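Local coordinates for hypothetical protein Atu2144 (Agrobacterium tumefaciens, PDB 2ODF) that is of unknown function but belongs to the N-formylglutamate amidohydrolase family and may therefore hydrolyse an amide bond as a zinc-dependent enzyme, at residues Gly43-Ser48 / Arg84-Cys89; Ser54-Asp59 / Val101-Tyr106; Leu29-Ala34 / Pro60-Val65. All blocks are in the same frame, centred on the assembly; numbering follows the deposited sequence.

Along the chain the segments come in the order 29-34, 43-48, 54-59, 60-65, 84-89 and 101-106, with every pair of contacts interleaved, so the loops between strand 27-31 and strand 102-103 are folded back on one another. Interaction 3 lies close to the middle of the chain, where strand 27-31 of the mixed sheet meets the start of helix 62-73. Interaction 1 joins two loops and interaction 2 a loop and a small hairpin, both farther out, their centres about 8 Å from each other and about 17 and 16 Å from that of interaction 3. Segment 54-59 runs directly into 60-65. Hydrogen bonds from Asp88 and Asp59 N to His33 connect the outer loops to the turn after strand 27-31.

Interaction 1 (Gly43-Ser48 / Arg84-Cys89); sequences GTLGLS and RLVYDC
Leu45 and Leu47 reach from a tight turn onto Leu85 and Val86, an entirely apolar contact between two loops. The turn starts at Thr44, whose O accepts the backbone N of Leu47 at 2.9 Å and whose OG1 receives a weak bond from Gly46 N. Leu45 and Gly46 fill its two central places, making it type I'. Leu45 keeps a positive phi of 53° there, less common for a residue with a side chain, and its side chain points at the other loop. CG stands beside the backbone N and opposite the carbonyl carbon (chi1 -68°); with chi2 near 180° this brings CD1 against Leu85 CB at 3.8 Å and, more loosely, near Val86 CG2 at 4.3 Å. Gly46, also with positive phi, suits its place because that region of backbone space is easy for glycine. Leu47 leaves the turn and meets Leu85 tip to tip, CD1 to CD1 at 3.8 Å. Leu85 is thus shared, its root taken by one leucine and its end by the other. Ser48 closes the segment as N-cap of helix 49-52, its OG bonded to Val51 N. On the other loop, Val86 continues onto Leu126 of helix 116-143. The arrangement is a type I' turn packed by leucines onto an irregular loop, peripheral to the sheet of this N-formylglutamate amidohydrolase family fold.

Interaction 2 (Ser54-Asp59 / Val101-Tyr106); sequences SHAAWD and VKSEIY
His55 and Glu104 meet at nearly a right angle, while beside them Ala56 presses against Ser103. Two turns present these side chains: an ST turn begun by Ser54, and a type II' turn from Ser103 to Tyr106 that links strands 102-103 and 106-107 into a beta hairpin. The imidazole offers its edge. Glu104 OE1 comes close to the ring plane, 3.4 Å from His55 CE1, and the carboxylate is turned 81° from the ring. His55 NE2 is almost equally near, yet no hydrogen bond links the two residues. What remains is an approach of carboxylate oxygen to the ring's polarised C-H edge. The CB bond of His55 does not itself point at the hairpin, but with CG between the backbone N and the carbonyl carbon (chi1 69°) the ring swings round until its CE1 edge faces Glu104. The length of Glu104, extended beyond CG, lets it span the gap, and its carboxylate oxygen can meet the polarised ring edge, probably a favourable pairing; its backbone takes a positive phi at the second position of the turn.

Deeper in, the fit is tight: Ala56 CB lies 3.2 Å from Ser103 OG and 3.8 Å from Ser103 CB. The small methyl group lets the hairpin settle directly on the 54-59 loop, and Ala56 also touches Val51 of helix 49-52, as does Tyr106 from the hairpin. Backbone bonds across the hairpin turn, Ser103 N to Tyr106 O at 2.8 Å and Tyr106 N to Ser103 O at 2.9 Å, keep its shape. On the facing loop, Ala56 N donates to Ser54 OG at 3.1 Å with an N-H...O angle of 160°.

Interaction 3 (Leu29-Ala34 / Pro60-Val65); sequences LVCEHA and PGALAV
Cys31 and Leu63 each carry the first atom beyond CB opposite the backbone N, at chi1 -167° and 179°. In Cys31 this carries SG over the opening turn of helix 62-73, where it lies 4.0 Å from Ala62 CB and 3.9 Å from Leu63 N. In Leu63 it swings CG with its two methyls alongside Ala34, CD1 standing 3.9 Å from Ala34 CB. The CB atoms of Ala34 and Leu63 are likewise 3.9 Å apart, a consequence of the backbone spacing. Small residues suit this approach. Ala34 and Ala62 let the backbones come close, down to 4.8 Å between the CA atoms of Ala34 and Leu63, and the slim thiol side chain of Cys31 lies between strand and helix.

One water bridges the two backbones, donating to Ala34 O at 2.8 Å and accepting from Leu63 N at 2.9 Å, thereby satisfying an amide of the first helical turn that has no earlier helical carbonyl to bond. Gly61 is the N-cap, and its O takes the bond from Val65 N; glycine suits its positive phi of 91°, since a side chain at this backbone geometry would press on the carbonyl O of Pro60.

Strand 27-31, helix 62-73 and strand 77-80 form a beta-alpha-beta crossover, with the two strands parallel neighbours in the mixed sheet. Cys31 bonds by its backbone to Val78, and Leu63 rests on Leu77 and Tyr79, so the helix start covers both strands; on its other edge strand 27-31 pairs with strand 149-156.

Interaction 1 (Gly43-Ser48 / Arg84-Cys89)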
ATOM      1  N   GLY A  43       3.155  19.039  10.261  1.00 20.64           N
ATOM      2  CA  GLY A  43       3.025  20.470  10.405  1.00 20.39           C
ATOM      3  C   GLY A  43       2.051  21.048   9.404  1.00 20.35           C
ATOM      4  O   GLY A  43       0.943  20.572   9.304  1.00 20.69           O
ATOM      5  N   THR A  44       2.475  22.077   8.669  1.00 20.16           N
ATOM      6  CA  THR A  44       1.649  22.735   7.654  1.00 20.46           C
ATOM      7  C   THR A  44       1.779  22.125   6.236  1.00 19.87           C
ATOM      8  O   THR A  44       1.191  22.626   5.299  1.00 19.51           O
ATOM      9  CB  THR A  44       2.018  24.233   7.575  1.00 21.21           C
ATOM     10  OG1 THR A  44       3.338  24.375   7.044  1.00 22.91           O
ATOM     11  CG2 THR A  44       1.943  24.894   8.974  1.00 19.51           C
ATOM     12  N   LEU A  45       2.593  21.084   6.079  1.00 20.00           N
ATOM     13  CA  LEU A  45       3.040  20.628   4.743  1.00 19.95           C
ATOM     14  C   LEU A  45       3.662  21.737   3.882  1.00 19.46           C
ATOM     15  O   LEU A  45       3.754  21.610   2.665  1.00 18.01           O
ATOM     16  CB  LEU A  45       1.891  19.969   3.976  1.00 20.26           C
ATOM     17  CG  LEU A  45       1.374  18.628   4.497  1.00 20.12           C
ATOM     18  CD1 LEU A  45       0.026  18.292   3.821  1.00 19.56           C
ATOM     19  CD2 LEU A  45       2.377  17.490   4.307  1.00 17.31           C
ATOM     20  N   GLY A  46       4.092  22.818   4.531  1.00 19.94           N
ATOM     21  CA  GLY A  46       4.623  23.977   3.835  1.00 20.36           C
ATOM     22  C   GLY A  46       3.580  24.863   3.196  1.00 20.92           C
ATOM     23  O   GLY A  46       3.922  25.699   2.358  1.00 20.35           O
ATOM     24  N   LEU A  47       2.314  24.720   3.618  1.00 21.28           N
ATOM     25  CA  LEU A  47       1.193  25.482   3.051  1.00 21.94           C
ATOM     26  C   LEU A  47       0.704  26.602   3.973  1.00 22.51           C
ATOM     27  O   LEU A  47       0.888  26.571   5.199  1.00 21.29           O
ATOM     28  CB  LEU A  47      -0.008  24.557   2.758  1.00 21.84           C
ATOM     29  CG  LEU A  47       0.232  23.402   1.797  1.00 20.91           C
ATOM     30  CD1 LEU A  47      -0.962  22.432   1.806  1.00 19.58           C
ATOM     31  CD2 LEU A  47       0.511  23.909   0.369  1.00 16.81           C
ATOM     32  N   SER A  48       0.075  27.591   3.354  1.00 23.61           N
ATOM     33  CA  SER A  48      -0.494  28.719   4.083  1.00 24.90           C
ATOM     34  C   SER A  48      -1.762  28.318   4.828  1.00 25.82           C
ATOM     35  O   SER A  48      -2.441  27.370   4.450  1.00 26.41           O
ATOM     36  CB  SER A  48      -0.813  29.855   3.114  1.00 24.99           C
ATOM     37  OG  SER A  48      -1.960  29.545   2.349  1.00 25.65           O
ATOM     38  N   ARG A  84      -6.764  14.462   2.484  1.00 16.77           N
ATOM     39  CA  ARG A  84      -6.398  13.945   1.165  1.00 17.13           C
ATOM     40  C   ARG A  84      -5.040  14.507   0.691  1.00 17.23           C
ATOM     41  O   ARG A  84      -4.470  14.007  -0.291  1.00 16.66           O
ATOM     42  CB  ARG A  84      -7.469  14.315   0.128  1.00 16.22           C
ATOM     43  CG  ARG A  84      -7.609  15.855  -0.127  1.00 16.50           C
ATOM     44  CD  ARG A  84      -8.646  16.183  -1.177  1.00 18.62           C
ATOM     45  NE  ARG A  84      -8.321  15.574  -2.460  1.00 18.29           N
ATOM     46  CZ  ARG A  84      -8.997  15.744  -3.587  1.00 20.83           C
ATOM     47  NH1 ARG A  84     -10.087  16.491  -3.614  1.00 24.22           N
ATOM     48  NH2 ARG A  84      -8.596  15.129  -4.685  1.00 21.73           N
ATOM     49  N   LEU A  85      -4.583  15.595   1.313  1.00 17.57           N
ATOM     50  CA  LEU A  85      -3.244  16.130   0.993  1.00 17.60           C
ATOM     51  C   LEU A  85      -2.126  15.190   1.403  1.00 17.41           C
ATOM     52  O   LEU A  85      -1.081  15.164   0.735  1.00 17.64           O
ATOM     53  CB  LEU A  85      -3.012  17.491   1.620  1.00 18.43           C
ATOM     54  CG  LEU A  85      -3.803  18.663   1.044  1.00 18.26           C
ATOM     55  CD1 LEU A  85      -3.663  19.822   2.001  1.00 18.92           C
ATOM     56  CD2 LEU A  85      -3.342  19.023  -0.312  1.00 19.48           C
ATOM     57  N   VAL A  86      -2.334  14.423   2.476  1.00 16.54           N
ATOM     58  CA  VAL A  86      -1.360  13.455   2.930  1.00 17.44           C
ATOM     59  C   VAL A  86      -1.471  12.162   2.101  1.00 17.72           C
ATOM     60  O   VAL A  86      -0.482  11.654   1.568  1.00 17.41           O
ATOM     61  CB  VAL A  86      -1.476  13.171   4.448  1.00 18.14           C
ATOM     62  CG1 VAL A  86      -0.374  12.181   4.888  1.00 17.13           C
ATOM     63  CG2 VAL A  86      -1.317  14.484   5.232  1.00 16.85           C
ATOM     64  N   TYR A  87      -2.690  11.662   1.951  1.00 17.13           N
ATOM     65  CA  TYR A  87      -2.946  10.531   1.059  1.00 16.62           C
ATOM     66  C   TYR A  87      -4.392  10.640   0.586  1.00 16.57           C
ATOM     67  O   TYR A  87      -5.322  10.652   1.418  1.00 17.86           O
ATOM     68  CB  TYR A  87      -2.683   9.148   1.719  1.00 16.24           C
ATOM     69  CG  TYR A  87      -2.665   8.063   0.665  1.00 16.49           C
ATOM     70  CD1 TYR A  87      -3.828   7.729  -0.028  1.00 17.87           C
ATOM     71  CD2 TYR A  87      -1.485   7.430   0.286  1.00 17.47           C
ATOM     72  CE1 TYR A  87      -3.816   6.795  -1.052  1.00 16.77           C
ATOM     73  CE2 TYR A  87      -1.479   6.480  -0.732  1.00 16.12           C
ATOM     74  CZ  TYR A  87      -2.659   6.183  -1.414  1.00 16.55           C
ATOM     75  OH  TYR A  87      -2.702   5.267  -2.464  1.00 14.82           O
ATOM     76  N   ASP A  88      -4.582  10.716  -0.730  1.00 16.22           N
ATOM     77  CA  ASP A  88      -5.920  10.742  -1.320  1.00 15.71           C
ATOM     78  C   ASP A  88      -6.416   9.309  -1.427  1.00 15.50           C
ATOM     79  O   ASP A  88      -6.026   8.568  -2.323  1.00 14.59           O
ATOM     80  CB  ASP A  88      -5.918  11.424  -2.697  1.00 15.37           C
ATOM     81  CG  ASP A  88      -7.329  11.655  -3.235  1.00 16.47           C
ATOM     82  OD1 ASP A  88      -8.261  10.932  -2.804  1.00 18.82           O
ATOM     83  OD2 ASP A  88      -7.499  12.563  -4.073  1.00 18.99           O
ATOM     84  N   CYS A  89      -7.267   8.917  -0.484  1.00 15.87           N
ATOM     85  CA  CYS A  89      -7.708   7.524  -0.407  1.00 16.21           C
ATOM     86  C   CYS A  89      -8.565   7.088  -1.596  1.00 16.75           C
ATOM     87  O   CYS A  89      -8.840   5.899  -1.747  1.00 18.05           O
ATOM     88  CB  CYS A  89      -8.413   7.272   0.901  1.00 16.35           C
ATOM     89  SG  CYS A  89      -7.283   7.158   2.261  1.00 19.52           S
TER

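Interaction 2 (Ser54-Asp59 / Val101-Tyr106)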
ATOM      1  N   SER A  54      -8.847  25.429   3.022  1.00 24.72           N
ATOM      2  CA  SER A  54      -9.565  25.452   1.754  1.00 24.56           C
ATOM      3  C   SER A  54      -9.943  24.049   1.326  1.00 23.95           C
ATOM      4  O   SER A  54      -9.625  23.081   1.996  1.00 22.24           O
ATOM      5  CB  SER A  54      -8.699  26.092   0.651  1.00 24.42           C
ATOM      6  OG  SER A  54      -7.659  25.209   0.225  1.00 24.69           O
ATOM      7  N   HIS A  55     -10.594  23.980   0.168  1.00 24.28           N
ATOM      8  CA  HIS A  55     -10.921  22.715  -0.491  1.00 23.48           C
ATOM      9  C   HIS A  55      -9.719  21.884  -0.946  1.00 23.07           C
ATOM     10  O   HIS A  55      -9.923  20.740  -1.338  1.00 23.35           O
ATOM     11  CB  HIS A  55     -11.842  22.971  -1.691  1.00 23.94           C
ATOM     12  CG  HIS A  55     -11.163  23.693  -2.810  1.00 24.39           C
ATOM     13  ND1 HIS A  55     -10.522  23.037  -3.833  1.00 26.98           N
ATOM     14  CD2 HIS A  55     -10.975  25.018  -3.032  1.00 27.70           C
ATOM     15  CE1 HIS A  55      -9.973  23.922  -4.645  1.00 26.79           C
ATOM     16  NE2 HIS A  55     -10.237  25.131  -4.184  1.00 27.10           N
ATOM     17  N   ALA A  56      -8.479  22.425  -0.909  1.00 21.83           N
ATOM     18  CA  ALA A  56      -7.277  21.605  -1.159  1.00 20.70           C
ATOM     19  C   ALA A  56      -7.177  20.442  -0.152  1.00 19.23           C
ATOM     20  O   ALA A  56      -6.743  19.343  -0.504  1.00 18.73           O
ATOM     21  CB  ALA A  56      -5.983  22.455  -1.076  1.00 19.75           C
ATOM     22  N   ALA A  57      -7.578  20.718   1.091  1.00 18.75           N
ATOM     23  CA  ALA A  57      -7.403  19.803   2.216  1.00 18.53           C
ATOM     24  C   ALA A  57      -8.543  18.829   2.449  1.00 18.18           C
ATOM     25  O   ALA A  57      -8.342  17.831   3.129  1.00 18.20           O
ATOM     26  CB  ALA A  57      -7.153  20.583   3.492  1.00 17.89           C
ATOM     27  N   TRP A  58      -9.721  19.109   1.909  1.00 17.76           N
ATOM     28  CA  TRP A  58     -10.903  18.286   2.142  1.00 18.45           C
ATOM     29  C   TRP A  58     -12.025  18.657   1.175  1.00 18.25           C
ATOM     30  O   TRP A  58     -11.888  19.592   0.383  1.00 18.75           O
ATOM     31  CB  TRP A  58     -11.368  18.441   3.599  1.00 18.81           C
ATOM     32  CG  TRP A  58     -12.004  19.763   3.914  1.00 19.51           C
ATOM     33  CD1 TRP A  58     -11.670  20.986   3.416  1.00 19.98           C
ATOM     34  CD2 TRP A  58     -13.092  19.981   4.801  1.00 20.26           C
ATOM     35  NE1 TRP A  58     -12.481  21.937   3.941  1.00 21.03           N
ATOM     36  CE2 TRP A  58     -13.360  21.350   4.802  1.00 19.11           C
ATOM     37  CE3 TRP A  58     -13.867  19.139   5.609  1.00 20.33           C
ATOM     38  CZ2 TRP A  58     -14.380  21.911   5.576  1.00 21.76           C
ATOM     39  CZ3 TRP A  58     -14.861  19.690   6.377  1.00 21.02           C
ATOM     40  CH2 TRP A  58     -15.112  21.069   6.359  1.00 20.06           C
ATOM     41  N   ASP A  59     -13.106  17.885   1.209  1.00 17.12           N
ATOM     42  CA  ASP A  59     -14.357  18.223   0.507  1.00 17.51           C
ATOM     43  C   ASP A  59     -15.260  18.881   1.548  1.00 17.29           C
ATOM     44  O   ASP A  59     -15.935  18.184   2.336  1.00 17.26           O
ATOM     45  CB  ASP A  59     -15.056  16.967  -0.019  1.00 16.86           C
ATOM     46  CG  ASP A  59     -14.378  16.357  -1.214  1.00 18.36           C
ATOM     47  OD1 ASP A  59     -13.191  16.685  -1.508  1.00 17.66           O
ATOM     48  OD2 ASP A  59     -15.019  15.472  -1.838  1.00 20.24           O
ATOM     49  N   VAL A 101       1.789  16.506  -5.610  1.00 22.09           N
ATOM     50  CA  VAL A 101       2.823  17.535  -5.508  1.00 23.54           C
ATOM     51  C   VAL A 101       2.268  18.977  -5.603  1.00 24.48           C
ATOM     52  O   VAL A 101       2.916  19.922  -5.139  1.00 22.91           O
ATOM     53  CB  VAL A 101       3.947  17.343  -6.552  1.00 23.86           C
ATOM     54  CG1 VAL A 101       4.572  15.959  -6.371  1.00 23.15           C
ATOM     55  CG2 VAL A 101       3.432  17.544  -8.002  1.00 24.96           C
ATOM     56  N   LYS A 102       1.069  19.115  -6.160  1.00 26.50           N
ATOM     57  CA  LYS A 102       0.404  20.407  -6.315  1.00 27.59           C
ATOM     58  C   LYS A 102      -1.101  20.255  -6.025  1.00 27.72           C
ATOM     59  O   LYS A 102      -1.654  19.192  -6.259  1.00 26.79           O
ATOM     60  CB  LYS A 102       0.595  20.899  -7.755  1.00 27.96           C
ATOM     61  CG  LYS A 102       0.613  22.415  -7.911  1.00 30.46           C
ATOM     62  CD  LYS A 102       0.917  22.841  -9.371  1.00 31.22           C
ATOM     63  CE  LYS A 102       2.399  22.774  -9.694  1.00 34.96           C
ATOM     64  NZ  LYS A 102       2.723  23.283 -11.098  1.00 35.94           N
ATOM     65  N   SER A 103      -1.719  21.296  -5.461  1.00 28.33           N
ATOM     66  CA  SER A 103      -3.181  21.469  -5.475  1.00 29.72           C
ATOM     67  C   SER A 103      -3.482  22.733  -6.264  1.00 30.46           C
ATOM     68  O   SER A 103      -3.289  23.851  -5.760  1.00 30.96           O
ATOM     69  CB  SER A 103      -3.760  21.602  -4.068  1.00 29.33           C
ATOM     70  OG  SER A 103      -5.134  21.971  -4.137  1.00 30.45           O
ATOM     71  N   GLU A 104      -3.922  22.546  -7.506  1.00 31.69           N
ATOM     72  CA  GLU A 104      -4.252  23.637  -8.420  1.00 32.37           C
ATOM     73  C   GLU A 104      -3.012  24.498  -8.656  1.00 32.17           C
ATOM     74  O   GLU A 104      -2.018  23.999  -9.176  1.00 32.46           O
ATOM     75  CB  GLU A 104      -5.447  24.452  -7.906  1.00 32.83           C
ATOM     76  CG  GLU A 104      -6.700  23.619  -7.665  1.00 35.04           C
ATOM     77  CD  GLU A 104      -7.943  24.473  -7.545  1.00 35.57           C
ATOM     78  OE1 GLU A 104      -7.904  25.479  -6.794  1.00 40.23           O
ATOM     79  OE2 GLU A 104      -8.956  24.142  -8.205  1.00 40.77           O
ATOM     80  N   ILE A 105      -3.037  25.765  -8.253  1.00 32.00           N
ATOM     81  CA  ILE A 105      -1.855  26.624  -8.421  1.00 31.94           C
ATOM     82  C   ILE A 105      -0.858  26.522  -7.251  1.00 31.51           C
ATOM     83  O   ILE A 105       0.202  27.155  -7.284  1.00 31.89           O
ATOM     84  CB  ILE A 105      -2.255  28.119  -8.636  1.00 32.19           C
ATOM     85  CG1 ILE A 105      -3.209  28.601  -7.530  1.00 32.49           C
ATOM     86  CG2 ILE A 105      -2.883  28.288 -10.033  1.00 33.95           C
ATOM     87  CD1 ILE A 105      -3.056  30.089  -7.152  1.00 33.30           C
ATOM     88  N   TYR A 106      -1.182  25.720  -6.237  1.00 30.29           N
ATOM     89  CA  TYR A 106      -0.383  25.658  -5.010  1.00 28.91           C
ATOM     90  C   TYR A 106       0.542  24.456  -4.942  1.00 27.79           C
ATOM     91  O   TYR A 106       0.082  23.327  -4.896  1.00 26.62           O
ATOM     92  CB  TYR A 106      -1.296  25.645  -3.795  1.00 29.90           C
ATOM     93  CG  TYR A 106      -2.147  26.876  -3.734  1.00 31.03           C
ATOM     94  CD1 TYR A 106      -1.577  28.112  -3.465  1.00 31.17           C
ATOM     95  CD2 TYR A 106      -3.515  26.812  -3.975  1.00 31.76           C
ATOM     96  CE1 TYR A 106      -2.352  29.257  -3.433  1.00 31.50           C
ATOM     97  CE2 TYR A 106      -4.299  27.954  -3.928  1.00 31.79           C
ATOM     98  CZ  TYR A 106      -3.712  29.165  -3.664  1.00 31.55           C
ATOM     99  OH  TYR A 106      -4.488  30.285  -3.611  1.00 32.43           O
TER

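Interaction 3 (Leu29-Ala34 / Pro60-Val65)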
ATOM      1  N   LEU A  29     -22.268   4.159   3.246  1.00 15.76           N
ATOM      2  CA  LEU A  29     -21.775   5.464   2.885  1.00 15.50           C
ATOM      3  C   LEU A  29     -20.272   5.518   3.132  1.00 15.53           C
ATOM      4  O   LEU A  29     -19.789   5.027   4.171  1.00 14.65           O
ATOM      5  CB  LEU A  29     -22.475   6.553   3.691  1.00 15.67           C
ATOM      6  CG  LEU A  29     -23.978   6.751   3.421  1.00 16.55           C
ATOM      7  CD1 LEU A  29     -24.728   7.429   4.613  1.00 14.56           C
ATOM      8  CD2 LEU A  29     -24.193   7.493   2.092  1.00 16.82           C
ATOM      9  N   VAL A  30     -19.556   6.102   2.167  1.00 14.30           N
ATOM     10  CA  VAL A  30     -18.084   6.224   2.183  1.00 15.11           C
ATOM     11  C   VAL A  30     -17.684   7.670   1.852  1.00 15.66           C
ATOM     12  O   VAL A  30     -18.150   8.244   0.863  1.00 16.52           O
ATOM     13  CB  VAL A  30     -17.417   5.234   1.186  1.00 15.08           C
ATOM     14  CG1 VAL A  30     -15.871   5.378   1.208  1.00 14.81           C
ATOM     15  CG2 VAL A  30     -17.919   3.770   1.481  1.00 14.77           C
ATOM     16  N   CYS A  31     -16.824   8.249   2.674  1.00 15.63           N
ATOM     17  CA  CYS A  31     -16.385   9.630   2.491  1.00 15.29           C
ATOM     18  C   CYS A  31     -14.872   9.737   2.662  1.00 15.49           C
ATOM     19  O   CYS A  31     -14.366   9.905   3.774  1.00 15.26           O
ATOM     20  CB  CYS A  31     -17.122  10.552   3.479  1.00 14.46           C
ATOM     21  SG  CYS A  31     -16.917  12.266   3.082  1.00 17.52           S
ATOM     22  N   GLU A  32     -14.155   9.611   1.541  1.00 15.45           N
ATOM     23  CA  GLU A  32     -12.692   9.639   1.528  1.00 16.30           C
ATOM     24  C   GLU A  32     -12.113  11.039   1.842  1.00 16.88           C
ATOM     25  O   GLU A  32     -11.049  11.155   2.458  1.00 16.76           O
ATOM     26  CB  GLU A  32     -12.158   9.165   0.181  1.00 16.62           C
ATOM     27  CG  GLU A  32     -12.677   7.836  -0.313  1.00 17.70           C
ATOM     28  CD  GLU A  32     -13.829   8.004  -1.252  1.00 19.72           C
ATOM     29  OE1 GLU A  32     -14.768   8.741  -0.892  1.00 18.83           O
ATOM     30  OE2 GLU A  32     -13.808   7.404  -2.341  1.00 22.55           O
ATOM     31  N   HIS A  33     -12.842  12.091   1.474  1.00 17.07           N
ATOM     32  CA  HIS A  33     -12.350  13.466   1.642  1.00 16.66           C
ATOM     33  C   HIS A  33     -13.037  14.213   2.766  1.00 16.21           C
ATOM     34  O   HIS A  33     -13.192  15.430   2.709  1.00 15.83           O
ATOM     35  CB  HIS A  33     -12.455  14.242   0.321  1.00 17.80           C
ATOM     36  CG  HIS A  33     -11.699  13.614  -0.814  1.00 16.57           C
ATOM     37  ND1 HIS A  33     -11.994  13.872  -2.131  1.00 18.37           N
ATOM     38  CD2 HIS A  33     -10.693  12.702  -0.827  1.00 16.36           C
ATOM     39  CE1 HIS A  33     -11.186  13.176  -2.915  1.00 18.74           C
ATOM     40  NE2 HIS A  33     -10.396  12.441  -2.149  1.00 18.18           N
ATOM     41  N   ALA A  34     -13.365  13.473   3.822  1.00 15.92           N
ATOM     42  CA  ALA A  34     -14.194  13.916   4.926  1.00 16.08           C
ATOM     43  C   ALA A  34     -13.525  14.977   5.789  1.00 16.00           C
ATOM     44  O   ALA A  34     -14.210  15.831   6.357  1.00 16.72           O
ATOM     45  CB  ALA A  34     -14.550  12.698   5.827  1.00 14.63           C
ATOM     46  N   PRO A  60     -15.301  20.225   1.562  1.00 17.77           N
ATOM     47  CA  PRO A  60     -16.169  20.901   2.533  1.00 18.09           C
ATOM     48  C   PRO A  60     -17.623  20.515   2.336  1.00 18.10           C
ATOM     49  O   PRO A  60     -18.099  20.451   1.195  1.00 18.60           O
ATOM     50  CB  PRO A  60     -15.991  22.400   2.228  1.00 18.24           C
ATOM     51  CG  PRO A  60     -14.994  22.515   1.161  1.00 19.33           C
ATOM     52  CD  PRO A  60     -14.618  21.157   0.645  1.00 18.12           C
ATOM     53  N   GLY A  61     -18.295  20.217   3.436  1.00 18.41           N
ATOM     54  CA  GLY A  61     -19.705  19.857   3.411  1.00 18.19           C
ATOM     55  C   GLY A  61     -19.959  18.365   3.283  1.00 18.15           C
ATOM     56  O   GLY A  61     -21.018  17.912   3.642  1.00 16.66           O
ATOM     57  N   ALA A  62     -19.001  17.618   2.729  1.00 17.00           N
ATOM     58  CA  ALA A  62     -19.252  16.230   2.328  1.00 17.04           C
ATOM     59  C   ALA A  62     -19.520  15.287   3.514  1.00 16.25           C
ATOM     60  O   ALA A  62     -20.451  14.486   3.466  1.00 16.50           O
ATOM     61  CB  ALA A  62     -18.095  15.710   1.443  1.00 16.79           C
ATOM     62  N   LEU A  63     -18.704  15.354   4.562  1.00 15.24           N
ATOM     63  CA  LEU A  63     -18.911  14.535   5.754  1.00 15.26           C
ATOM     64  C   LEU A  63     -20.232  14.937   6.443  1.00 15.52           C
ATOM     65  O   LEU A  63     -20.953  14.092   6.965  1.00 14.53           O
ATOM     66  CB  LEU A  63     -17.732  14.685   6.725  1.00 14.69           C
ATOM     67  CG  LEU A  63     -17.778  13.929   8.018  1.00 15.13           C
ATOM     68  CD1 LEU A  63     -17.952  12.451   7.692  1.00 16.31           C
ATOM     69  CD2 LEU A  63     -16.505  14.232   8.904  1.00 15.55           C
ATOM     70  N   ALA A  64     -20.553  16.229   6.394  1.00 15.46           N
ATOM     71  CA  ALA A  64     -21.727  16.750   7.079  1.00 16.75           C
ATOM     72  C   ALA A  64     -22.966  16.183   6.418  1.00 16.96           C
ATOM     73  O   ALA A  64     -23.880  15.716   7.108  1.00 18.68           O
ATOM     74  CB  ALA A  64     -21.742  18.290   7.011  1.00 15.87           C
ATOM     75  N   VAL A  65     -22.977  16.232   5.078  1.00 17.98           N
ATOM     76  CA  VAL A  65     -24.033  15.637   4.266  1.00 18.10           C
ATOM     77  C   VAL A  65     -24.088  14.130   4.467  1.00 18.27           C
ATOM     78  O   VAL A  65     -25.156  13.579   4.637  1.00 17.65           O
ATOM     79  CB  VAL A  65     -23.875  15.977   2.774  1.00 18.70           C
ATOM     80  CG1 VAL A  65     -24.781  15.089   1.916  1.00 18.50           C
ATOM     81  CG2 VAL A  65     -24.161  17.469   2.538  1.00 16.81           C
TER
HETATM   82  O   HOH W   1     -16.244  16.951   4.712  1.00 21.13           O